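Local structure of chromosome-partitioning protein Spo0J (Thermus thermophilus HB27, 1VZ0) at residues 63-68 and 92-97; 159-164 and 187-192; 104-109 and 128-133; 52-57 and 85-90; 118-123 and 166-171. The protein binds the plasmid centromere-like site parS, stimulates the ATPase activity of its partner Soj, and is probably involved in chromosome partitioning. All blocks are in the same frame, centred on the assembly; numbering follows the deposited sequence.

Contact 1: residues 63-68 and 92-97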
# COMPACT_ATOMS: atom_id res chain seq x y z
N LEU C 63 -4.58 1.71 21.91
CA LEU C 63 -3.46 1.04 21.27
C LEU C 63 -3.61 -0.38 21.79
O LEU C 63 -4.31 -0.61 22.77
CB LEU C 63 -2.13 1.59 21.76
CG LEU C 63 -1.74 3.03 21.41
CD1 LEU C 63 -0.39 3.35 22.04
CD2 LEU C 63 -1.68 3.19 19.90
N LEU C 64 -2.98 -1.35 21.14
CA LEU C 64 -3.07 -2.71 21.61
C LEU C 64 -1.66 -3.10 22.00
O LEU C 64 -0.74 -3.03 21.18
CB LEU C 64 -3.61 -3.63 20.51
CG LEU C 64 -4.21 -4.97 20.98
CD1 LEU C 64 -4.67 -5.76 19.77
CD2 LEU C 64 -3.19 -5.77 21.77
N VAL C 65 -1.48 -3.51 23.25
CA VAL C 65 -0.15 -3.88 23.73
C VAL C 65 -0.12 -5.20 24.49
O VAL C 65 -1.17 -5.77 24.81
CB VAL C 65 0.40 -2.79 24.66
CG1 VAL C 65 0.36 -1.44 23.95
CG2 VAL C 65 -0.42 -2.72 25.94
N ARG C 66 1.08 -5.68 24.75
CA ARG C 66 1.27 -6.90 25.51
C ARG C 66 2.37 -6.63 26.53
O ARG C 66 3.24 -5.78 26.31
CB ARG C 66 1.67 -8.08 24.61
CG ARG C 66 3.08 -8.02 24.04
CD ARG C 66 3.44 -9.35 23.39
NE ARG C 66 4.81 -9.39 22.91
CZ ARG C 66 5.48 -10.52 22.66
NH1 ARG C 66 6.73 -10.47 22.23
NH2 ARG C 66 4.89 -11.70 22.86
N PRO C 67 2.33 -7.34 27.67
CA PRO C 67 3.34 -7.16 28.72
C PRO C 67 4.74 -7.57 28.26
O PRO C 67 4.91 -8.60 27.61
CB PRO C 67 2.82 -8.05 29.85
CG PRO C 67 1.33 -8.02 29.65
CD PRO C 67 1.22 -8.18 28.15
N GLN C 68 5.73 -6.75 28.61
CA GLN C 68 7.12 -7.03 28.25
C GLN C 68 8.09 -6.45 29.28
O GLN C 68 8.18 -5.24 29.44
CB GLN C 68 7.45 -6.46 26.87
CG GLN C 68 7.28 -7.45 25.73
CD GLN C 68 8.29 -8.58 25.80
OE1 GLN C 68 8.36 -9.31 26.78
NE2 GLN C 68 9.08 -8.73 24.74
N VAL C 92 -1.00 7.39 27.32
CA VAL C 92 -1.98 7.07 26.30
C VAL C 92 -2.84 5.90 26.76
O VAL C 92 -2.40 5.07 27.56
CB VAL C 92 -1.31 6.66 24.97
CG1 VAL C 92 -0.51 7.82 24.40
CG2 VAL C 92 -0.40 5.46 25.20
N PRO C 93 -4.08 5.82 26.27
CA PRO C 93 -4.98 4.74 26.64
C PRO C 93 -4.56 3.46 25.92
O PRO C 93 -4.19 3.51 24.74
CB PRO C 93 -6.34 5.24 26.17
CG PRO C 93 -5.98 6.00 24.94
CD PRO C 93 -4.76 6.78 25.37
N ALA C 94 -4.62 2.33 26.61
CA ALA C 94 -4.21 1.08 26.00
C ALA C 94 -4.95 -0.12 26.56
O ALA C 94 -5.68 -0.02 27.55
CB ALA C 94 -2.71 0.89 26.17
N VAL C 95 -4.75 -1.25 25.91
CA VAL C 95 -5.34 -2.50 26.33
C VAL C 95 -4.24 -3.53 26.41
O VAL C 95 -3.63 -3.87 25.39
CB VAL C 95 -6.39 -2.99 25.33
CG1 VAL C 95 -6.87 -4.37 25.74
CG2 VAL C 95 -7.55 -2.01 25.29
N VAL C 96 -3.97 -4.03 27.61
CA VAL C 96 -2.93 -5.02 27.82
C VAL C 96 -3.49 -6.43 27.66
O VAL C 96 -4.52 -6.76 28.25
CB VAL C 96 -2.31 -4.87 29.24
CG1 VAL C 96 -1.12 -5.80 29.39
CG2 VAL C 96 -1.88 -3.42 29.46
N LYS C 97 -2.84 -7.24 26.83
CA LYS C 97 -3.26 -8.62 26.60
C LYS C 97 -2.05 -9.54 26.55
O LYS C 97 -1.07 -9.23 25.87
CB LYS C 97 -4.04 -8.75 25.29
CG LYS C 97 -5.47 -8.29 25.37
CD LYS C 97 -6.24 -8.75 24.15
CE LYS C 97 -7.73 -8.47 24.29
NZ LYS C 97 -8.51 -9.02 23.14

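Contact 2: residues 159-164 and 187-192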
# COMPACT_ATOMS: atom_id res chain seq x y z
N GLN C 159 2.76 -18.44 -7.36
CA GLN C 159 3.57 -19.29 -8.21
C GLN C 159 3.93 -18.58 -9.50
O GLN C 159 4.54 -19.16 -10.39
CB GLN C 159 2.87 -20.62 -8.48
CG GLN C 159 1.44 -20.55 -8.89
CD GLN C 159 0.73 -21.89 -8.74
OE1 GLN C 159 0.64 -22.42 -7.64
NE2 GLN C 159 0.25 -22.43 -9.85
N LEU C 160 3.56 -17.30 -9.58
CA LEU C 160 3.87 -16.51 -10.77
C LEU C 160 5.30 -15.96 -10.65
O LEU C 160 5.82 -15.79 -9.55
CB LEU C 160 2.88 -15.34 -10.93
CG LEU C 160 1.45 -15.63 -11.43
CD1 LEU C 160 0.62 -14.35 -11.41
CD2 LEU C 160 1.49 -16.18 -12.85
N PRO C 161 5.96 -15.72 -11.78
CA PRO C 161 7.32 -15.18 -11.68
C PRO C 161 7.29 -13.77 -11.08
O PRO C 161 6.32 -13.03 -11.24
CB PRO C 161 7.80 -15.20 -13.13
CG PRO C 161 6.52 -15.11 -13.93
CD PRO C 161 5.57 -15.99 -13.17
N PRO C 162 8.35 -13.39 -10.35
CA PRO C 162 8.46 -12.07 -9.71
C PRO C 162 8.03 -10.89 -10.60
O PRO C 162 7.26 -10.03 -10.16
CB PRO C 162 9.93 -11.99 -9.31
CG PRO C 162 10.25 -13.43 -8.98
CD PRO C 162 9.57 -14.19 -10.11
N GLU C 163 8.51 -10.83 -11.84
CA GLU C 163 8.12 -9.73 -12.72
C GLU C 163 6.61 -9.68 -13.01
O GLU C 163 6.05 -8.60 -13.21
CB GLU C 163 8.92 -9.76 -14.04
CG GLU C 163 9.19 -11.12 -14.60
CD GLU C 163 10.41 -11.77 -13.97
OE1 GLU C 163 11.53 -11.34 -14.29
OE2 GLU C 163 10.25 -12.71 -13.16
N ALA C 164 5.94 -10.82 -13.01
CA ALA C 164 4.50 -10.81 -13.23
C ALA C 164 3.83 -10.23 -11.98
O ALA C 164 2.87 -9.47 -12.08
CB ALA C 164 3.99 -12.20 -13.50
N GLU C 187 7.30 -22.10 -18.06
CA GLU C 187 8.31 -21.56 -18.96
C GLU C 187 7.79 -20.65 -20.07
O GLU C 187 8.57 -20.18 -20.90
CB GLU C 187 9.15 -22.70 -19.57
CG GLU C 187 8.37 -23.79 -20.29
CD GLU C 187 7.65 -24.77 -19.36
OE1 GLU C 187 7.04 -25.73 -19.88
OE2 GLU C 187 7.70 -24.61 -18.12
N ASP C 188 6.49 -20.40 -20.10
CA ASP C 188 5.92 -19.53 -21.12
C ASP C 188 5.30 -18.29 -20.50
O ASP C 188 4.82 -17.41 -21.21
CB ASP C 188 4.83 -20.28 -21.89
CG ASP C 188 5.37 -21.44 -22.68
OD1 ASP C 188 4.60 -22.38 -22.98
OD2 ASP C 188 6.58 -21.41 -23.02
N ARG C 189 5.33 -18.22 -19.18
CA ARG C 189 4.71 -17.11 -18.48
C ARG C 189 5.32 -15.74 -18.74
O ARG C 189 4.60 -14.75 -18.88
CB ARG C 189 4.64 -17.43 -16.99
CG ARG C 189 3.69 -18.57 -16.73
CD ARG C 189 3.64 -19.03 -15.28
NE ARG C 189 2.72 -20.15 -15.18
CZ ARG C 189 2.59 -20.95 -14.12
NH1 ARG C 189 1.71 -21.93 -14.15
NH2 ARG C 189 3.35 -20.76 -13.04
N LEU C 190 6.65 -15.67 -18.80
CA LEU C 190 7.29 -14.40 -19.06
C LEU C 190 6.88 -13.96 -20.46
O LEU C 190 6.49 -12.81 -20.67
CB LEU C 190 8.81 -14.51 -18.95
CG LEU C 190 9.28 -14.53 -17.49
CD1 LEU C 190 10.81 -14.52 -17.42
CD2 LEU C 190 8.72 -13.31 -16.76
N TRP C 191 6.96 -14.88 -21.41
CA TRP C 191 6.57 -14.55 -22.77
C TRP C 191 5.14 -14.00 -22.77
O TRP C 191 4.86 -12.97 -23.38
CB TRP C 191 6.61 -15.79 -23.66
CG TRP C 191 6.11 -15.48 -25.03
CD1 TRP C 191 6.76 -14.77 -26.00
CD2 TRP C 191 4.81 -15.78 -25.56
NE1 TRP C 191 5.94 -14.59 -27.09
CE2 TRP C 191 4.74 -15.21 -26.85
CE3 TRP C 191 3.70 -16.48 -25.06
CZ2 TRP C 191 3.60 -15.31 -27.65
CZ3 TRP C 191 2.57 -16.57 -25.86
CH2 TRP C 191 2.53 -15.99 -27.14
N GLY C 192 4.25 -14.70 -22.07
CA GLY C 192 2.87 -14.25 -22.01
C GLY C 192 2.72 -12.86 -21.41
O GLY C 192 1.91 -12.05 -21.88
O HOH W 1 5.86 -19.47 -12.69

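Contact 3: residues 104-109 and 128-133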
# COMPACT_ATOMS: atom_id res chain seq x y z
N ALA C 104 1.16 -12.61 18.54
CA ALA C 104 1.46 -11.23 18.21
C ALA C 104 1.73 -11.11 16.71
O ALA C 104 1.31 -10.14 16.07
CB ALA C 104 2.66 -10.75 19.00
N LEU C 105 2.43 -12.09 16.17
CA LEU C 105 2.74 -12.10 14.74
C LEU C 105 1.45 -12.30 13.96
O LEU C 105 1.20 -11.62 12.96
CB LEU C 105 3.70 -13.24 14.42
CG LEU C 105 4.77 -12.98 13.36
CD1 LEU C 105 5.24 -14.33 12.82
CD2 LEU C 105 4.22 -12.13 12.23
N GLU C 106 0.64 -13.25 14.40
CA GLU C 106 -0.62 -13.54 13.75
C GLU C 106 -1.47 -12.26 13.74
O GLU C 106 -2.10 -11.94 12.73
CB GLU C 106 -1.33 -14.68 14.49
CG GLU C 106 -2.75 -14.97 14.01
CD GLU C 106 -3.35 -16.23 14.64
OE1 GLU C 106 -4.58 -16.45 14.49
OE2 GLU C 106 -2.61 -17.00 15.28
N LEU C 107 -1.49 -11.53 14.85
CA LEU C 107 -2.27 -10.31 14.91
C LEU C 107 -1.70 -9.27 13.94
O LEU C 107 -2.44 -8.56 13.27
CB LEU C 107 -2.29 -9.74 16.33
CG LEU C 107 -3.24 -10.41 17.33
CD1 LEU C 107 -3.06 -9.78 18.70
CD2 LEU C 107 -4.69 -10.29 16.86
N ALA C 108 -0.38 -9.18 13.87
CA ALA C 108 0.24 -8.21 12.97
C ALA C 108 -0.13 -8.52 11.52
O ALA C 108 -0.45 -7.61 10.75
CB ALA C 108 1.76 -8.23 13.13
N LEU C 109 -0.10 -9.79 11.16
CA LEU C 109 -0.46 -10.18 9.81
C LEU C 109 -1.93 -9.89 9.54
O LEU C 109 -2.27 -9.35 8.49
CB LEU C 109 -0.17 -11.67 9.59
CG LEU C 109 1.32 -12.02 9.57
CD1 LEU C 109 1.49 -13.53 9.69
CD2 LEU C 109 1.98 -11.49 8.30
N GLN C 128 -0.25 -16.80 3.07
CA GLN C 128 0.79 -17.81 3.10
C GLN C 128 1.56 -17.81 4.42
O GLN C 128 1.94 -18.87 4.93
CB GLN C 128 1.77 -17.62 1.95
CG GLN C 128 2.81 -18.71 1.89
CD GLN C 128 3.85 -18.47 0.84
OE1 GLN C 128 4.60 -17.49 0.90
NE2 GLN C 128 3.92 -19.37 -0.15
N ALA C 129 1.81 -16.63 4.97
CA ALA C 129 2.53 -16.53 6.23
C ALA C 129 1.69 -17.15 7.35
O ALA C 129 2.22 -17.82 8.23
CB ALA C 129 2.84 -15.07 6.55
N LEU C 130 0.37 -16.92 7.32
CA LEU C 130 -0.51 -17.47 8.34
C LEU C 130 -0.52 -19.00 8.26
O LEU C 130 -0.57 -19.68 9.28
CB LEU C 130 -1.92 -16.90 8.18
CG LEU C 130 -2.08 -15.44 8.63
CD1 LEU C 130 -3.46 -14.91 8.26
CD2 LEU C 130 -1.86 -15.36 10.14
N LEU C 131 -0.47 -19.53 7.04
CA LEU C 131 -0.46 -20.97 6.83
C LEU C 131 0.83 -21.56 7.40
O LEU C 131 0.81 -22.61 8.04
CB LEU C 131 -0.53 -21.31 5.33
CG LEU C 131 -1.80 -21.03 4.55
CD1 LEU C 131 -1.60 -21.50 3.11
CD2 LEU C 131 -2.97 -21.73 5.19
N GLU C 132 1.95 -20.88 7.14
CA GLU C 132 3.25 -21.34 7.61
C GLU C 132 3.30 -21.36 9.13
O GLU C 132 4.14 -22.04 9.72
CB GLU C 132 4.36 -20.44 7.07
CG GLU C 132 4.63 -20.65 5.60
CD GLU C 132 5.55 -19.61 5.02
OE1 GLU C 132 5.95 -19.76 3.84
OE2 GLU C 132 5.88 -18.63 5.73
N MET C 133 2.40 -20.61 9.76
CA MET C 133 2.35 -20.57 11.20
C MET C 133 1.44 -21.67 11.75
O MET C 133 1.25 -21.78 12.95
CB MET C 133 1.87 -19.19 11.66
CG MET C 133 2.96 -18.15 11.60
SD MET C 133 2.39 -16.53 12.05
CE MET C 133 1.61 -16.88 13.65

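Contact 4: residues 52-57 and 85-90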
# COMPACT_ATOMS: atom_id res chain seq x y z
N ASP C 52 -0.78 16.23 15.22
CA ASP C 52 -1.23 17.57 15.59
C ASP C 52 -2.61 17.51 16.24
O ASP C 52 -2.87 18.21 17.22
CB ASP C 52 -1.30 18.47 14.35
CG ASP C 52 0.07 18.81 13.80
OD1 ASP C 52 0.15 19.11 12.59
OD2 ASP C 52 1.06 18.80 14.57
N SER C 53 -3.48 16.68 15.70
CA SER C 53 -4.83 16.54 16.21
C SER C 53 -4.90 15.90 17.59
O SER C 53 -5.73 16.28 18.41
CB SER C 53 -5.68 15.73 15.23
OG SER C 53 -7.00 15.57 15.72
N ILE C 54 -4.03 14.92 17.86
CA ILE C 54 -4.07 14.27 19.16
C ILE C 54 -3.38 15.08 20.25
O ILE C 54 -3.59 14.82 21.43
CB ILE C 54 -3.46 12.84 19.11
CG1 ILE C 54 -1.97 12.92 18.82
CG2 ILE C 54 -4.18 12.01 18.06
CD1 ILE C 54 -1.30 11.57 18.83
N ARG C 55 -2.57 16.06 19.87
CA ARG C 55 -1.92 16.90 20.87
C ARG C 55 -3.03 17.59 21.64
O ARG C 55 -2.88 17.90 22.83
CB ARG C 55 -1.04 17.98 20.24
CG ARG C 55 0.38 17.58 19.89
CD ARG C 55 1.23 18.84 19.75
NE ARG C 55 2.52 18.59 19.11
CZ ARG C 55 2.66 18.21 17.84
NH1 ARG C 55 3.88 18.01 17.35
NH2 ARG C 55 1.60 18.04 17.07
N GLU C 56 -4.14 17.83 20.95
CA GLU C 56 -5.29 18.50 21.53
C GLU C 56 -6.19 17.59 22.34
O GLU C 56 -6.33 17.77 23.55
CB GLU C 56 -6.12 19.15 20.42
CG GLU C 56 -5.34 20.10 19.51
CD GLU C 56 -4.79 21.30 20.25
OE1 GLU C 56 -3.94 21.12 21.16
OE2 GLU C 56 -5.20 22.44 19.92
N LYS C 57 -6.79 16.60 21.68
CA LYS C 57 -7.70 15.68 22.35
C LYS C 57 -7.10 14.36 22.80
O LYS C 57 -7.82 13.52 23.34
CB LYS C 57 -8.92 15.41 21.47
CG LYS C 57 -8.61 15.27 19.99
CD LYS C 57 -8.56 16.63 19.30
CE LYS C 57 -9.92 17.31 19.31
NZ LYS C 57 -9.90 18.65 18.65
N LEU C 85 3.70 9.84 20.01
CA LEU C 85 5.05 10.24 20.35
C LEU C 85 5.30 11.65 19.82
O LEU C 85 5.75 12.53 20.55
CB LEU C 85 6.07 9.26 19.77
CG LEU C 85 6.18 7.92 20.49
CD1 LEU C 85 7.05 6.96 19.70
CD2 LEU C 85 6.78 8.15 21.86
N MET C 86 5.00 11.86 18.54
CA MET C 86 5.18 13.17 17.92
C MET C 86 4.38 14.24 18.67
O MET C 86 4.86 15.36 18.85
CB MET C 86 4.71 13.14 16.45
CG MET C 86 5.80 12.83 15.44
SD MET C 86 5.24 13.14 13.75
CE MET C 86 5.01 14.89 13.81
N ALA C 87 3.18 13.88 19.10
CA ALA C 87 2.30 14.80 19.82
C ALA C 87 2.88 15.19 21.18
O ALA C 87 2.42 16.15 21.81
CB ALA C 87 0.93 14.17 20.00
N GLY C 88 3.88 14.43 21.63
CA GLY C 88 4.51 14.71 22.90
C GLY C 88 3.69 14.30 24.11
O GLY C 88 3.88 14.85 25.20
N LEU C 89 2.79 13.34 23.94
CA LEU C 89 1.96 12.87 25.05
C LEU C 89 2.80 12.06 26.03
O LEU C 89 3.77 11.40 25.64
CB LEU C 89 0.80 12.02 24.55
CG LEU C 89 -0.20 12.67 23.58
CD1 LEU C 89 -1.35 11.70 23.34
CD2 LEU C 89 -0.73 13.98 24.16
N GLN C 90 2.43 12.11 27.31
CA GLN C 90 3.14 11.38 28.37
C GLN C 90 2.44 10.06 28.66
O GLN C 90 3.07 9.09 29.09
CB GLN C 90 3.20 12.21 29.65
CG GLN C 90 4.40 13.14 29.74
CD GLN C 90 4.41 14.17 28.64
OE1 GLN C 90 3.54 15.05 28.59
NE2 GLN C 90 5.38 14.07 27.74

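Contact 5: residues 118-123 and 166-171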
# COMPACT_ATOMS: atom_id res chain seq x y z
N LEU C 118 -3.93 -3.08 1.07
CA LEU C 118 -3.62 -4.37 0.46
C LEU C 118 -3.66 -4.56 -1.06
O LEU C 118 -4.70 -4.38 -1.68
CB LEU C 118 -4.52 -5.45 1.07
CG LEU C 118 -3.91 -6.60 1.89
CD1 LEU C 118 -4.92 -7.73 1.95
CD2 LEU C 118 -2.63 -7.08 1.27
N SER C 119 -2.53 -4.94 -1.66
CA SER C 119 -2.53 -5.24 -3.10
C SER C 119 -2.85 -6.74 -3.08
O SER C 119 -2.64 -7.40 -2.06
CB SER C 119 -1.14 -5.03 -3.71
OG SER C 119 -0.26 -6.07 -3.35
N PRO C 120 -3.36 -7.30 -4.18
CA PRO C 120 -3.64 -8.73 -4.09
C PRO C 120 -2.41 -9.61 -3.86
O PRO C 120 -2.52 -10.73 -3.38
CB PRO C 120 -4.37 -9.03 -5.40
CG PRO C 120 -3.90 -7.96 -6.33
CD PRO C 120 -3.85 -6.74 -5.45
N VAL C 121 -1.22 -9.10 -4.19
CA VAL C 121 -0.00 -9.88 -3.99
C VAL C 121 0.34 -9.94 -2.50
O VAL C 121 0.68 -10.99 -1.96
CB VAL C 121 1.20 -9.28 -4.76
CG1 VAL C 121 2.44 -10.12 -4.53
CG2 VAL C 121 0.88 -9.22 -6.25
N GLU C 122 0.24 -8.79 -1.83
CA GLU C 122 0.52 -8.73 -0.41
C GLU C 122 -0.52 -9.56 0.32
O GLU C 122 -0.23 -10.19 1.33
CB GLU C 122 0.44 -7.29 0.09
CG GLU C 122 1.42 -6.35 -0.57
CD GLU C 122 1.33 -4.97 0.03
OE1 GLU C 122 1.85 -4.77 1.15
OE2 GLU C 122 0.74 -4.08 -0.62
N GLU C 123 -1.74 -9.54 -0.20
CA GLU C 123 -2.81 -10.30 0.39
C GLU C 123 -2.39 -11.77 0.41
O GLU C 123 -2.50 -12.44 1.43
CB GLU C 123 -4.09 -10.15 -0.42
CG GLU C 123 -5.29 -10.83 0.20
CD GLU C 123 -6.49 -10.88 -0.73
OE1 GLU C 123 -7.52 -11.47 -0.35
OE2 GLU C 123 -6.40 -10.33 -1.86
N GLU C 166 5.14 -8.07 -9.95
CA GLU C 166 5.47 -6.65 -9.91
C GLU C 166 4.54 -5.86 -10.82
O GLU C 166 4.08 -4.76 -10.47
CB GLU C 166 6.92 -6.40 -10.37
CG GLU C 166 7.93 -6.57 -9.27
CD GLU C 166 7.73 -5.55 -8.16
OE1 GLU C 166 7.80 -5.93 -6.98
OE2 GLU C 166 7.51 -4.36 -8.47
N ALA C 167 4.26 -6.42 -11.99
CA ALA C 167 3.39 -5.78 -12.96
C ALA C 167 1.99 -5.66 -12.38
O ALA C 167 1.25 -4.71 -12.67
CB ALA C 167 3.37 -6.58 -14.24
N LEU C 168 1.63 -6.62 -11.53
CA LEU C 168 0.33 -6.63 -10.90
C LEU C 168 0.28 -5.51 -9.87
O LEU C 168 -0.67 -4.74 -9.81
CB LEU C 168 0.08 -7.97 -10.21
CG LEU C 168 -1.38 -8.44 -10.17
CD1 LEU C 168 -1.49 -9.61 -9.23
CD2 LEU C 168 -2.30 -7.32 -9.72
N GLU C 169 1.32 -5.43 -9.05
CA GLU C 169 1.40 -4.39 -8.04
C GLU C 169 1.45 -2.98 -8.67
O GLU C 169 0.91 -2.03 -8.11
CB GLU C 169 2.63 -4.60 -7.16
CG GLU C 169 2.72 -6.02 -6.63
CD GLU C 169 2.98 -6.06 -5.15
OE1 GLU C 169 2.10 -5.62 -4.39
OE2 GLU C 169 4.06 -6.53 -4.75
N ARG C 170 2.09 -2.86 -9.83
CA ARG C 170 2.17 -1.57 -10.50
C ARG C 170 0.84 -1.22 -11.16
O ARG C 170 0.64 -0.09 -11.62
CB ARG C 170 3.25 -1.55 -11.59
CG ARG C 170 4.68 -1.49 -11.05
CD ARG C 170 5.64 -1.03 -12.15
NE ARG C 170 5.59 -1.91 -13.31
CZ ARG C 170 6.29 -3.03 -13.42
NH1 ARG C 170 6.19 -3.78 -14.51
NH2 ARG C 170 7.11 -3.40 -12.44
N GLY C 171 -0.07 -2.19 -11.22
CA GLY C 171 -1.35 -1.95 -11.85
C GLY C 171 -1.26 -2.00 -13.37
O GLY C 171 -2.18 -1.55 -14.04

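Contact 1: residues 63-68 and 92-97
Leu63 begins the pairing with a long, weak backbone bond, its N lying 3.4 Å from Pro93 O. Its carbonyl takes a second, bent bond: Val95 N reaches Leu63 O at 3.2 Å with 138° at the hydrogen, the donor standing above the carbonyl plane. The side chain, with CG anti to the carbonyl carbon, brings CD1 obliquely across Val92 CG2 at 3.8 Å. Leu64 turns to the face shared with Val95, while its backbone pairs with Val75 and Ala76 on the other flank. Strand 63-68 is therefore the middle strand of a mixed sheet, antiparallel to 71-76 and parallel to 91-96, although the two short axes considered here diverge by 50°, a strong twist. At the edge strand the sheet runs on, since Val92, Pro93 and Ala94 form an antiparallel ladder with a strand of the second subunit. Val65 makes the best bonds: its N meets Val95 O at 3.1 Å, nearly straight at 169°, and its O accepts from Lys97 N at 3.0 Å within the carbonyl plane. Val65 CG2, in the crowded position between backbone N and carbonyl carbon, crosses Val96 CG2 at 3.9 Å. Arg66 gives only main chain and CB to the pair, CA lying 3.3 Å from Lys97 O in a CH...O contact; its guanidinium leads off to salt bridges with Glu73 and Asp101. Pro67 closes the row, with CG pressed to 3.3 Å from Val96 CG1, tighter than normal van der Waals contact.

Contact 2: residues 159-164 and 187-192
Both segments are helix starts: Pro161 occupies the N-cap position, its O receiving Ala164 N at 2.9 Å, and on the other side Gly192 N returns to Asp188 O, also at 2.9 Å. Arg189 spans the gap between them. With CG anti to the carbonyl carbon (chi1 -67°) and the chain extended from CG to NE, it reaches across to the loop before helix 162-169, where Gln159 O lies at the guanidinium edge, near its plane. A water completes the link, donating to Gln159 O at 2.7 Å and accepting from Arg189 NH2 at 2.8 Å. NE is held separately by Leu184 O, so the head group is fixed on more than one side. The joint thus connects the loop entering helix 162-169 with the first turn of helix 189-199, in the all-helical part of the chain that follows the helix-turn-helix motif inferred at 137-156. The Pro161 ring crosses the arginine stem at about a right angle, its CD 4.2 Å from Arg189 CD. Leu160 also approaches that carbon, but its side chain mainly packs on helix 175-183, against Ala178, Leu181 and Leu182. Leu190 runs past Pro161 in the opposite direction, CD2 resting 4.0 Å from Pro161 CG. Beyond it Glu163 sends OE1 to a hydrogen bond with Ser53 OG of the second subunit.

Contact 3: residues 104-109 and 128-133
Glu106 OE1 is the best-held polar side-chain atom, gripped by one charged partner, Arg143 NH1 of helix 137-144, in a salt bridge; no hydrogen bond passes between the two segments themselves. The carboxylate gets there on an extended chain with CG anti to the backbone N (chi1 173°). Its aliphatic stem remains in the contact: CG lies 4.0 Å from Leu130 CD2, the two side chains crossing at about a right angle. The short axes run 163° to each other, so helices 101-114 and 120-132 form an antiparallel pair, 10.3 Å apart at closest approach, joining the ParB N-terminal region to the helix-turn-helix region. Leu109 carries much of the apolar contact through CD1, which meets Ala129 CB at 3.7 Å and passes Leu130 CD2 at 3.8 Å, the two leucines sliding by in opposite directions. Met133, just past helix 120-132, covers one end. Its SD touches Leu105 CD1 at 3.7 Å and Leu109 CD1 at 3.9 Å, and a bend at chi3 (53°) folds CE back onto Glu106 CB at 3.8 Å. An alanine here would remove CG, SD and CE and would probably loosen the cover over Leu105, Leu109 and the Glu106 stem. Pro38 and Phe42 of the second subunit pack on Leu109 and Ala129 respectively.

Contact 4: residues 52-57 and 85-90
Arg55 lies lengthwise along the backbone of Ala87, extended from CG to NE. CG starts the contact, 3.1 Å from Ala87 O and 3.5 Å from Ala87 CB, and the guanidinium then turns one face to Ala87 CA, which stands 3.8 Å above its plane, offset toward the rim. A chi4 of 67° swings NH2 back to Asp52 OD2, at 2.7 Å, in a salt bridge whose hydrogen bond is weak; Asp52 is also paired with Lys48. The group is held by charge from its own helix, while it touches the other segment mainly by its flat face. From a different side comes Ile54, CG1 in the crowded position between backbone N and carbonyl carbon, a torsion that places CG1 3.4 Å from Ala87 CB, tighter than usual van der Waals contact. That methyl is clasped by Ile54 and the Arg55 stem. Leu89 points its CD2 at Ile54 O, 4.0 Å away. Directly after Ala87, Gly88 leaves helical geometry with positive phi (76°), and two bonds run back into the last turn of helix 78-86, one of them Gly88 N to Leu85 O at 2.9 Å: a Schellman motif packed on the C-terminal turn of helix 38-57.

Contact 5: residues 118-123 and 166-171
Glu169 leaves its helix with CG anti to the carbonyl carbon, so that the bond from CB sends the chain toward Ser119 and Val121. CG meets Val121 CG2 at 3.7 Å, and after a bend at chi2 (-131°) CD comes to rest 3.7 Å from Val121 CB, the two side chains crossing at about a right angle. OE2 lies 3.9 Å from Val121 CG1. OE1 reaches the tip contact, a short hydrogen bond of 2.6 Å donated by Ser119 OG, which arrives from above the carboxylate plane (33° out of it). Ser119 is the N-cap of helix 120-132, and the same OG accepts from Glu122 N at 3.2 Å in an almost straight bond (170°) and more weakly from Val121 N. Glu122 OE2 is 4.3 Å from Glu169 OE1, a like-charge approach that may raise the carboxylates' affinity for a proton, perhaps eased by the helix N terminus and by the salt bridge of Glu122 to Arg39 of the second subunit. At Glu169 a leucine would remove the acceptor for Ser119 OG and would probably leave the cap less firmly positioned. Next to Glu169, Leu168 packs CD2 on Pro120 CG at 3.8 Å. The N-terminal turn of helix 120-132 is buried against the last turn of helix 162-169, which ends in a Schellman motif at Gly171 and whose Glu166 bridges to Arg79 of the second subunit.

From the N terminus, contact 4 opens first at 52-57 and contact 1 at 63-68; their partners follow in the same order, at 85-90 and 92-97, so the two loops cross and bind helix 38-57, the sheet and helix 78-86 into one unit. Contact 3, joining helices 101-114 and 120-132, opens next and crosses contact 5, which joins 120-132 to 162-169. Contact 2 opens at 159-164 before contact 5 closes at 166-171 and itself closes at 187-192, so these two cross as well, and it joins 162-169 to 189-199. No loop lies wholly within another, and all five contacts touch the second subunit.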